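Local coordinates for protein indole-3-pyruvate decarboxylase (Azospirillum brasilense, PDB 2NXW) that uses thiamine diphosphate and a magnesium ion to decarboxylate indole-3-pyruvate to indole-3-acetaldehyde, a step in bacterial auxin biosynthesis, at residues L262-P270 and S351-E359; I472-E480 and F491-F499. All blocks are in the same frame, centred on the assembly; numbering follows the deposited sequence.

Interaction 1: L262-P270 and S351-E359; sequences LLADAPTPP and SDRTTRGKE
R356 reaches across to the turn at L263-A266 and takes two backbone carbonyls with a single nitrogen. NH1 donates to O of A264 at 2.9 Å, almost dead straight, and NH1 also donates to O of A266 at 2.9 Å on a more bent path. Both oxygens lie close to the guanidinium plane, at its edge, so the pair of bonds fixes how the flat group is turned. The chain gets there with CG beside the backbone N and a bend at chi3 (67°). A water extends the grip, accepting from NH2 of R356 and donating to O of A264 and, at 2.7 Å, to OD1 of D265. The side chains of D265 and R356 are thus joined through water rather than by a direct ion pair. A second water links OG1 of T355 to O of P269, to which it donates at 2.6 Å.

One backbone-to-backbone hydrogen bond joins the segments, N of T355 to O of P267 (2.8 Å), and the CA-H of T354 makes a weaker contact with the same oxygen. The turn itself is a type I beta turn, in the loop that follows strand 253-255 of the central domain. Residues 351-359 belong to the connection between helix 337-346 and helix 376-388, so the contact ties this connection to the loop after strand 253-255, at the protein surface.

The packing is partly apolar. CG2 of T268 sits over one face of the R353 guanidinium, 3.4 Å from NH2 of R353 and offset toward the rim; that NH2 donates to the carbonyl of A246 in helix 239-249. The ring of P269 crosses the aliphatic part of R356, CD of P269 lying 3.6 Å from CG of R356.

Interaction 2: I472-E480 and F491-F499; sequences ILFNNASWE and FNDLDDWRF. With MG (magnesium ion), chain C; TPP (thiamine diphosphate), chain E.
The indole of W479 is sandwiched between protein and cofactor: the methyls of L494 lie over one face, CD1 of L494 making a CH-pi contact 3.9 Å from the centroid of the five-membered ring, while CM4 of the thiamine diphosphate lies over the opposite face, toward its rim. The amide of N492 comes to the indole edge, ND2 of N492 lying 3.6 Å from CE3 of W479 with the two planes 74° apart.

Two backbone bonds flank S478 and make a single bridge to D493. N of W479 donates to O of N492, whereas N of L494 approaches O of A477 from above that carbonyl's plane.

The chain here leaves strand 470-475 of the parallel sheet in the C-terminal domain. Further back, CD1 of L473 meets CG of F499 at 3.4 Å. CG of N475 stands anti to the backbone N (chi1 -166°), which turns the amide toward the edge of the F499 ring; E537 holds ND2, and OD1 accepts from N of A477 in an Asx turn.

Magnesium is bound at 2.1 Å by OD1 of N476 and at 2.1 Å by the backbone O of S478, with two diphosphate oxygens, a water and D449 completing six ligands. Since the metal-binding carbonyl of S478 lies between the two bridging bonds, residues 491-499 probably help to position this ligand while backing the tryptophan against the cofactor.

Interaction 1 is a surface contact and interaction 2 a buried one; their centres are about 41 Å apart, their nearest atoms about 21 Å, and they do not touch. They share no helix or strand. The 262-270 and 351-359 pair joins two surface loops, one after strand 253-255 and one after helix 337-346, using arginine, backbone carbonyls and bridging waters, within one subunit. The 472-480 and 491-499 pair joins a strand end to a loop in the C-terminal domain, where aromatic packing accompanies metal coordination. A second subunit reaches this site as well: its R463 makes a cation-pi contact with W497, and its P43 packs on W479.

Interaction 1: L262-P270 and S351-E359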
loop_
_atom_site.group_PDB
_atom_site.type_symbol
_atom_site.label_atom_id
_atom_site.label_comp_id
_atom_site.label_asym_id
_atom_site.label_seq_id
_atom_site.Cartn_x
_atom_site.Cartn_y
_atom_site.Cartn_z
ATOM N N LEU A 262 -26.593 -3.736 29.381
ATOM C CA LEU A 262 -27.805 -3.784 28.566
ATOM C C LEU A 262 -28.712 -4.936 29.011
ATOM O O LEU A 262 -28.231 -5.995 29.404
ATOM C CB LEU A 262 -27.433 -3.956 27.086
ATOM C CG LEU A 262 -26.770 -2.765 26.388
ATOM C CD1 LEU A 262 -26.330 -3.182 24.981
ATOM C CD2 LEU A 262 -27.740 -1.587 26.337
ATOM N N LEU A 263 -30.021 -4.715 28.939
ATOM C CA LEU A 263 -31.020 -5.719 29.314
ATOM C C LEU A 263 -30.967 -6.170 30.773
ATOM O O LEU A 263 -31.525 -7.213 31.123
ATOM C CB LEU A 263 -30.921 -6.951 28.400
ATOM C CG LEU A 263 -31.717 -6.875 27.086
ATOM C CD1 LEU A 263 -31.195 -5.754 26.200
ATOM C CD2 LEU A 263 -31.625 -8.216 26.375
ATOM N N ALA A 264 -30.316 -5.386 31.627
ATOM C CA ALA A 264 -30.209 -5.750 33.039
ATOM C C ALA A 264 -31.568 -5.924 33.706
ATOM O O ALA A 264 -31.732 -6.800 34.558
ATOM C CB ALA A 264 -29.399 -4.697 33.791
ATOM N N ASP A 265 -32.539 -5.101 33.319
ATOM C CA ASP A 265 -33.872 -5.168 33.912
ATOM C C ASP A 265 -34.872 -5.952 33.069
ATOM O O ASP A 265 -36.057 -5.993 33.386
ATOM C CB ASP A 265 -34.421 -3.755 34.149
ATOM C CG ASP A 265 -33.524 -2.922 35.043
ATOM O OD1 ASP A 265 -32.943 -3.475 36.002
ATOM O OD2 ASP A 265 -33.404 -1.704 34.788
ATOM N N ALA A 266 -34.390 -6.582 32.005
ATOM C CA ALA A 266 -35.251 -7.347 31.104
ATOM C C ALA A 266 -35.716 -8.700 31.645
ATOM O O ALA A 266 -35.130 -9.251 32.573
ATOM C CB ALA A 266 -34.524 -7.562 29.780
ATOM N N PRO A 267 -36.783 -9.256 31.050
ATOM C CA PRO A 267 -37.322 -10.556 31.468
ATOM C C PRO A 267 -36.295 -11.665 31.241
ATOM O O PRO A 267 -36.297 -12.674 31.942
ATOM C CB PRO A 267 -38.561 -10.718 30.591
ATOM C CG PRO A 267 -38.992 -9.314 30.340
ATOM C CD PRO A 267 -37.688 -8.597 30.091
ATOM N N THR A 268 -35.440 -11.490 30.232
ATOM C CA THR A 268 -34.379 -12.457 29.949
ATOM C C THR A 268 -33.072 -11.667 29.892
ATOM O O THR A 268 -32.567 -11.330 28.817
ATOM C CB THR A 268 -34.620 -13.226 28.614
ATOM O OG1 THR A 268 -34.611 -12.316 27.505
ATOM C CG2 THR A 268 -35.964 -13.947 28.659
ATOM N N PRO A 269 -32.510 -11.344 31.068
ATOM C CA PRO A 269 -31.266 -10.584 31.187
ATOM C C PRO A 269 -30.032 -11.399 30.824
ATOM O O PRO A 269 -30.078 -12.624 30.765
ATOM C CB PRO A 269 -31.276 -10.152 32.651
ATOM C CG PRO A 269 -31.879 -11.347 33.322
ATOM C CD PRO A 269 -33.026 -11.717 32.401
ATOM N N PRO A 270 -28.910 -10.721 30.559
ATOM C CA PRO A 270 -27.678 -11.429 30.204
ATOM C C PRO A 270 -27.207 -12.338 31.337
ATOM O O PRO A 270 -27.328 -11.989 32.511
ATOM C CB PRO A 270 -26.695 -10.291 29.947
ATOM C CG PRO A 270 -27.570 -9.190 29.449
ATOM C CD PRO A 270 -28.738 -9.265 30.410
ATOM N N SER A 351 -44.053 -13.655 24.083
ATOM C CA SER A 351 -43.744 -14.699 25.051
ATOM C C SER A 351 -43.627 -14.065 26.429
ATOM O O SER A 351 -43.276 -12.886 26.540
ATOM C CB SER A 351 -42.423 -15.384 24.686
ATOM O OG SER A 351 -42.084 -16.386 25.627
ATOM N N ASP A 352 -43.932 -14.834 27.474
ATOM C CA ASP A 352 -43.820 -14.326 28.838
ATOM C C ASP A 352 -42.609 -14.969 29.504
ATOM O O ASP A 352 -42.418 -14.873 30.718
ATOM C CB ASP A 352 -45.105 -14.602 29.643
ATOM C CG ASP A 352 -45.488 -16.072 29.679
ATOM O OD1 ASP A 352 -44.824 -16.901 29.024
ATOM O OD2 ASP A 352 -46.478 -16.400 30.375
ATOM N N ARG A 353 -41.782 -15.603 28.677
ATOM C CA ARG A 353 -40.566 -16.280 29.112
ATOM C C ARG A 353 -39.741 -15.364 30.010
ATOM O O ARG A 353 -39.509 -14.203 29.677
ATOM C CB ARG A 353 -39.742 -16.675 27.884
ATOM C CG ARG A 353 -38.638 -17.674 28.150
ATOM C CD ARG A 353 -38.009 -18.128 26.842
ATOM N NE ARG A 353 -37.175 -17.087 26.259
ATOM C CZ ARG A 353 -35.910 -16.877 26.601
ATOM N NH1 ARG A 353 -35.341 -17.646 27.518
ATOM N NH2 ARG A 353 -35.215 -15.900 26.026
ATOM N N THR A 354 -39.294 -15.891 31.144
ATOM C CA THR A 354 -38.497 -15.113 32.083
ATOM C C THR A 354 -37.352 -15.965 32.625
ATOM O O THR A 354 -37.562 -17.093 33.080
ATOM C CB THR A 354 -39.368 -14.608 33.264
ATOM O OG1 THR A 354 -40.493 -13.873 32.750
ATOM C CG2 THR A 354 -38.548 -13.694 34.174
ATOM N N THR A 355 -36.138 -15.430 32.563
ATOM C CA THR A 355 -34.975 -16.159 33.045
ATOM C C THR A 355 -34.208 -15.399 34.110
ATOM O O THR A 355 -33.024 -15.657 34.341
ATOM C CB THR A 355 -34.019 -16.506 31.892
ATOM O OG1 THR A 355 -33.631 -15.306 31.215
ATOM C CG2 THR A 355 -34.702 -17.447 30.913
ATOM N N ARG A 356 -34.886 -14.461 34.762
ATOM C CA ARG A 356 -34.263 -13.691 35.824
ATOM C C ARG A 356 -33.987 -14.599 37.024
ATOM O O ARG A 356 -34.633 -15.636 37.199
ATOM C CB ARG A 356 -35.169 -12.528 36.229
ATOM C CG ARG A 356 -35.359 -11.485 35.131
ATOM C CD ARG A 356 -36.131 -10.277 35.636
ATOM N NE ARG A 356 -35.378 -9.517 36.633
ATOM C CZ ARG A 356 -34.366 -8.701 36.352
ATOM N NH1 ARG A 356 -33.975 -8.525 35.095
ATOM N NH2 ARG A 356 -33.739 -8.062 37.332
ATOM N N GLY A 357 -33.016 -14.197 37.837
ATOM C CA GLY A 357 -32.639 -14.953 39.017
ATOM C C GLY A 357 -31.680 -14.111 39.841
ATOM O O GLY A 357 -31.371 -12.981 39.469
ATOM N N LYS A 358 -31.210 -14.639 40.966
ATOM C CA LYS A 358 -30.282 -13.882 41.796
ATOM C C LYS A 358 -29.012 -13.574 41.007
ATOM O O LYS A 358 -28.568 -14.375 40.183
ATOM C CB LYS A 358 -29.972 -14.651 43.087
ATOM C CG LYS A 358 -31.037 -14.443 44.167
ATOM C CD LYS A 358 -30.814 -15.313 45.392
ATOM C CE LYS A 358 -31.089 -16.776 45.090
ATOM N NZ LYS A 358 -30.887 -17.629 46.291
ATOM N N GLU A 359 -28.456 -12.390 41.258
ATOM C CA GLU A 359 -27.254 -11.905 40.586
ATOM C C GLU A 359 -26.305 -12.988 40.090
ATOM O O GLU A 359 -25.895 -13.866 40.849
ATOM C CB GLU A 359 -26.486 -10.957 41.512
HETATM O O HOH W 1 -32.053 -5.596 37.499
HETATM O O HOH W 2 -31.006 -14.985 31.400
#

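Interaction 2: I472-E480 and F491-F499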
loop_
_atom_site.group_PDB
_atom_site.type_symbol
_atom_site.label_atom_id
_atom_site.label_comp_id
_atom_site.label_asym_id
_atom_site.label_seq_id
_atom_site.Cartn_x
_atom_site.Cartn_y
_atom_site.Cartn_z
ATOM N N ILE A 472 -9.762 7.607 41.626
ATOM C CA ILE A 472 -8.950 6.666 42.406
ATOM C C ILE A 472 -7.759 6.311 41.516
ATOM O O ILE A 472 -7.925 5.683 40.468
ATOM C CB ILE A 472 -9.721 5.387 42.782
ATOM C CG1 ILE A 472 -10.971 5.748 43.605
ATOM C CG2 ILE A 472 -8.810 4.477 43.609
ATOM C CD1 ILE A 472 -11.851 4.556 43.954
ATOM N N LEU A 473 -6.574 6.745 41.936
ATOM C CA LEU A 473 -5.342 6.523 41.192
ATOM C C LEU A 473 -4.608 5.333 41.792
ATOM O O LEU A 473 -4.211 5.367 42.956
ATOM C CB LEU A 473 -4.490 7.793 41.266
ATOM C CG LEU A 473 -3.306 8.001 40.313
ATOM C CD1 LEU A 473 -2.750 9.417 40.521
ATOM C CD2 LEU A 473 -2.218 6.937 40.553
ATOM N N PHE A 474 -4.444 4.289 40.985
ATOM C CA PHE A 474 -3.774 3.052 41.393
ATOM C C PHE A 474 -2.274 3.300 41.226
ATOM O O PHE A 474 -1.742 3.217 40.114
ATOM C CB PHE A 474 -4.211 1.891 40.474
ATOM C CG PHE A 474 -5.632 1.408 40.683
ATOM C CD1 PHE A 474 -5.909 0.044 40.680
ATOM C CD2 PHE A 474 -6.700 2.307 40.809
ATOM C CE1 PHE A 474 -7.214 -0.428 40.796
ATOM C CE2 PHE A 474 -8.016 1.844 40.926
ATOM C CZ PHE A 474 -8.273 0.474 40.918
ATOM N N ASN A 475 -1.579 3.586 42.323
ATOM C CA ASN A 475 -0.160 3.884 42.208
ATOM C C ASN A 475 0.748 2.745 42.630
ATOM O O ASN A 475 1.060 2.588 43.822
ATOM C CB ASN A 475 0.202 5.146 43.007
ATOM C CG ASN A 475 1.578 5.678 42.647
ATOM O OD1 ASN A 475 2.352 5.004 41.960
ATOM N ND2 ASN A 475 1.901 6.871 43.112
ATOM N N ASN A 476 1.172 1.949 41.650
ATOM C CA ASN A 476 2.089 0.849 41.929
ATOM C C ASN A 476 3.497 1.167 41.410
ATOM O O ASN A 476 4.354 0.287 41.377
ATOM C CB ASN A 476 1.575 -0.497 41.352
ATOM C CG ASN A 476 1.134 -0.414 39.883
ATOM O OD1 ASN A 476 1.520 0.493 39.150
ATOM N ND2 ASN A 476 0.342 -1.393 39.456
ATOM N N ALA A 477 3.752 2.432 41.062
ATOM C CA ALA A 477 5.063 2.867 40.549
ATOM C C ALA A 477 5.509 1.850 39.515
ATOM O O ALA A 477 6.632 1.323 39.556
ATOM C CB ALA A 477 6.079 2.940 41.694
ATOM N N SER A 478 4.625 1.601 38.560
ATOM C CA SER A 478 4.885 0.570 37.574
ATOM C C SER A 478 3.924 0.581 36.406
ATOM O O SER A 478 2.769 1.005 36.534
ATOM C CB SER A 478 4.732 -0.787 38.280
ATOM O OG SER A 478 4.905 -1.894 37.414
ATOM N N TRP A 479 4.415 0.113 35.261
ATOM C CA TRP A 479 3.557 -0.116 34.101
ATOM C C TRP A 479 3.312 -1.610 34.357
ATOM O O TRP A 479 3.906 -2.490 33.712
ATOM C CB TRP A 479 4.337 0.081 32.801
ATOM C CG TRP A 479 4.463 1.506 32.349
ATOM C CD1 TRP A 479 3.536 2.520 32.490
ATOM C CD2 TRP A 479 5.556 2.067 31.619
ATOM N NE1 TRP A 479 4.000 3.667 31.888
ATOM C CE2 TRP A 479 5.235 3.417 31.347
ATOM C CE3 TRP A 479 6.781 1.558 31.166
ATOM C CZ2 TRP A 479 6.090 4.264 30.645
ATOM C CZ3 TRP A 479 7.630 2.391 30.472
ATOM C CH2 TRP A 479 7.286 3.734 30.214
ATOM N N GLU A 480 2.446 -1.897 35.322
ATOM C CA GLU A 480 2.232 -3.265 35.764
ATOM C C GLU A 480 1.683 -4.251 34.754
ATOM O O GLU A 480 2.070 -5.417 34.762
ATOM C CB GLU A 480 1.391 -3.274 37.046
ATOM C CG GLU A 480 1.451 -4.588 37.863
ATOM C CD GLU A 480 2.824 -4.910 38.463
ATOM O OE1 GLU A 480 3.708 -4.025 38.544
ATOM O OE2 GLU A 480 3.004 -6.081 38.871
ATOM N N PHE A 491 12.621 -1.664 32.707
ATOM C CA PHE A 491 11.966 -0.420 32.306
ATOM C C PHE A 491 10.513 -0.234 32.746
ATOM O O PHE A 491 9.981 0.879 32.653
ATOM C CB PHE A 491 12.116 -0.202 30.780
ATOM C CG PHE A 491 11.570 -1.320 29.936
ATOM C CD1 PHE A 491 10.191 -1.544 29.839
ATOM C CD2 PHE A 491 12.433 -2.160 29.232
ATOM C CE1 PHE A 491 9.689 -2.582 29.059
ATOM C CE2 PHE A 491 11.935 -3.195 28.455
ATOM C CZ PHE A 491 10.569 -3.413 28.360
ATOM N N ASN A 492 9.877 -1.290 33.242
ATOM C CA ASN A 492 8.496 -1.173 33.702
ATOM C C ASN A 492 8.430 -0.613 35.117
ATOM O O ASN A 492 7.345 -0.326 35.632
ATOM C CB ASN A 492 7.781 -2.522 33.623
ATOM C CG ASN A 492 7.553 -2.971 32.195
ATOM O OD1 ASN A 492 7.671 -4.161 31.878
ATOM N ND2 ASN A 492 7.214 -2.026 31.326
ATOM N N ASP A 493 9.591 -0.475 35.753
ATOM C CA ASP A 493 9.659 0.108 37.092
ATOM C C ASP A 493 9.596 1.621 36.937
ATOM O O ASP A 493 10.464 2.214 36.294
ATOM C CB ASP A 493 10.992 -0.216 37.780
ATOM C CG ASP A 493 11.134 -1.668 38.152
ATOM O OD1 ASP A 493 10.123 -2.395 38.226
ATOM O OD2 ASP A 493 12.289 -2.078 38.408
ATOM N N LEU A 494 8.592 2.253 37.538
ATOM C CA LEU A 494 8.480 3.700 37.452
ATOM C C LEU A 494 8.921 4.304 38.774
ATOM O O LEU A 494 9.085 3.598 39.775
ATOM C CB LEU A 494 7.043 4.123 37.112
ATOM C CG LEU A 494 6.501 3.557 35.786
ATOM C CD1 LEU A 494 5.069 4.025 35.552
ATOM C CD2 LEU A 494 7.393 3.996 34.619
ATOM N N ASP A 495 9.113 5.615 38.764
ATOM C CA ASP A 495 9.563 6.342 39.943
ATOM C C ASP A 495 8.364 6.671 40.824
ATOM O O ASP A 495 7.213 6.400 40.469
ATOM C CB ASP A 495 10.245 7.637 39.495
ATOM C CG ASP A 495 11.348 8.079 40.422
ATOM O OD1 ASP A 495 11.369 7.649 41.595
ATOM O OD2 ASP A 495 12.192 8.884 39.971
ATOM N N ASP A 496 8.653 7.254 41.978
ATOM C CA ASP A 496 7.625 7.669 42.925
ATOM C C ASP A 496 7.196 9.080 42.552
ATOM O O ASP A 496 8.020 9.980 42.493
ATOM C CB ASP A 496 8.203 7.657 44.352
ATOM C CG ASP A 496 7.252 8.243 45.388
ATOM O OD1 ASP A 496 6.078 7.827 45.419
ATOM O OD2 ASP A 496 7.693 9.110 46.179
ATOM N N TRP A 497 5.916 9.246 42.215
ATOM C CA TRP A 497 5.357 10.566 41.910
ATOM C C TRP A 497 4.330 10.754 43.032
ATOM O O TRP A 497 3.530 9.848 43.293
ATOM C CB TRP A 497 4.630 10.575 40.559
ATOM C CG TRP A 497 5.512 10.416 39.353
ATOM C CD1 TRP A 497 6.391 9.389 39.097
ATOM C CD2 TRP A 497 5.518 11.248 38.184
ATOM N NE1 TRP A 497 6.929 9.531 37.834
ATOM C CE2 TRP A 497 6.411 10.660 37.253
ATOM C CE3 TRP A 497 4.847 12.430 37.830
ATOM C CZ2 TRP A 497 6.649 11.215 35.992
ATOM C CZ3 TRP A 497 5.083 12.984 36.570
ATOM C CH2 TRP A 497 5.977 12.370 35.669
ATOM N N ARG A 498 4.364 11.904 43.705
ATOM C CA ARG A 498 3.431 12.167 44.803
ATOM C C ARG A 498 2.216 12.884 44.225
ATOM O O ARG A 498 2.078 14.101 44.335
ATOM C CB ARG A 498 4.096 13.029 45.875
ATOM C CG ARG A 498 5.015 12.272 46.828
ATOM C CD ARG A 498 6.254 11.737 46.165
ATOM N NE ARG A 498 7.094 12.816 45.657
ATOM C CZ ARG A 498 8.377 12.680 45.340
ATOM N NH1 ARG A 498 9.054 13.721 44.882
ATOM N NH2 ARG A 498 8.978 11.508 45.496
ATOM N N PHE A 499 1.343 12.112 43.598
ATOM C CA PHE A 499 0.178 12.676 42.932
ATOM C C PHE A 499 -0.787 13.408 43.858
ATOM O O PHE A 499 -1.257 14.505 43.520
ATOM C CB PHE A 499 -0.548 11.568 42.164
ATOM C CG PHE A 499 0.288 10.925 41.072
ATOM C CD1 PHE A 499 0.599 11.620 39.905
ATOM C CD2 PHE A 499 0.707 9.600 41.194
ATOM C CE1 PHE A 499 1.309 10.999 38.859
ATOM C CE2 PHE A 499 1.418 8.973 40.158
ATOM C CZ PHE A 499 1.712 9.671 38.993
HETATM MG MG MG C . 0.849 1.335 37.370
HETATM N "N1'" TPP E . 0.832 3.936 25.195
HETATM C "C2'" TPP E . -0.485 4.148 25.041
HETATM C CM2 TPP E . -0.975 5.520 24.604
HETATM N "N3'" TPP E . -1.367 3.167 25.258
HETATM C "C4'" TPP E . -0.980 1.919 25.645
HETATM N "N4'" TPP E . -1.918 0.941 25.786
HETATM C "C5'" TPP E . 0.409 1.661 25.885
HETATM C "C6'" TPP E . 1.306 2.715 25.619
HETATM C "C7'" TPP E . 0.939 0.293 26.371
HETATM N N3 TPP E . 0.502 -0.077 27.794
HETATM C C2 TPP E . -0.526 -0.918 27.944
HETATM S S1 TPP E . -0.673 -1.111 29.681
HETATM C C5 TPP E . 0.668 -0.067 30.140
HETATM C C4 TPP E . 1.166 0.373 28.917
HETATM C CM4 TPP E . 2.387 1.331 28.848
HETATM C C6 TPP E . 1.093 0.217 31.525
HETATM C C7 TPP E . 0.001 1.033 32.242
HETATM O O7 TPP E . 0.585 1.439 33.453
HETATM P PA TPP E . -0.481 2.016 34.472
HETATM O O1A TPP E . -1.288 3.180 33.905
HETATM O O2A TPP E . 0.349 2.451 35.679
HETATM O O3A TPP E . -1.511 0.898 34.947
HETATM P PB TPP E . -0.984 -0.577 35.482
HETATM O O1B TPP E . 0.205 -0.399 36.429
HETATM O O2B TPP E . -2.231 -1.174 36.197
HETATM O O3B TPP E . -0.623 -1.467 34.302
HETATM O O HOH W 3 -1.099 1.388 38.231
HETATM O O HOH W 4 4.594 6.539 41.570
#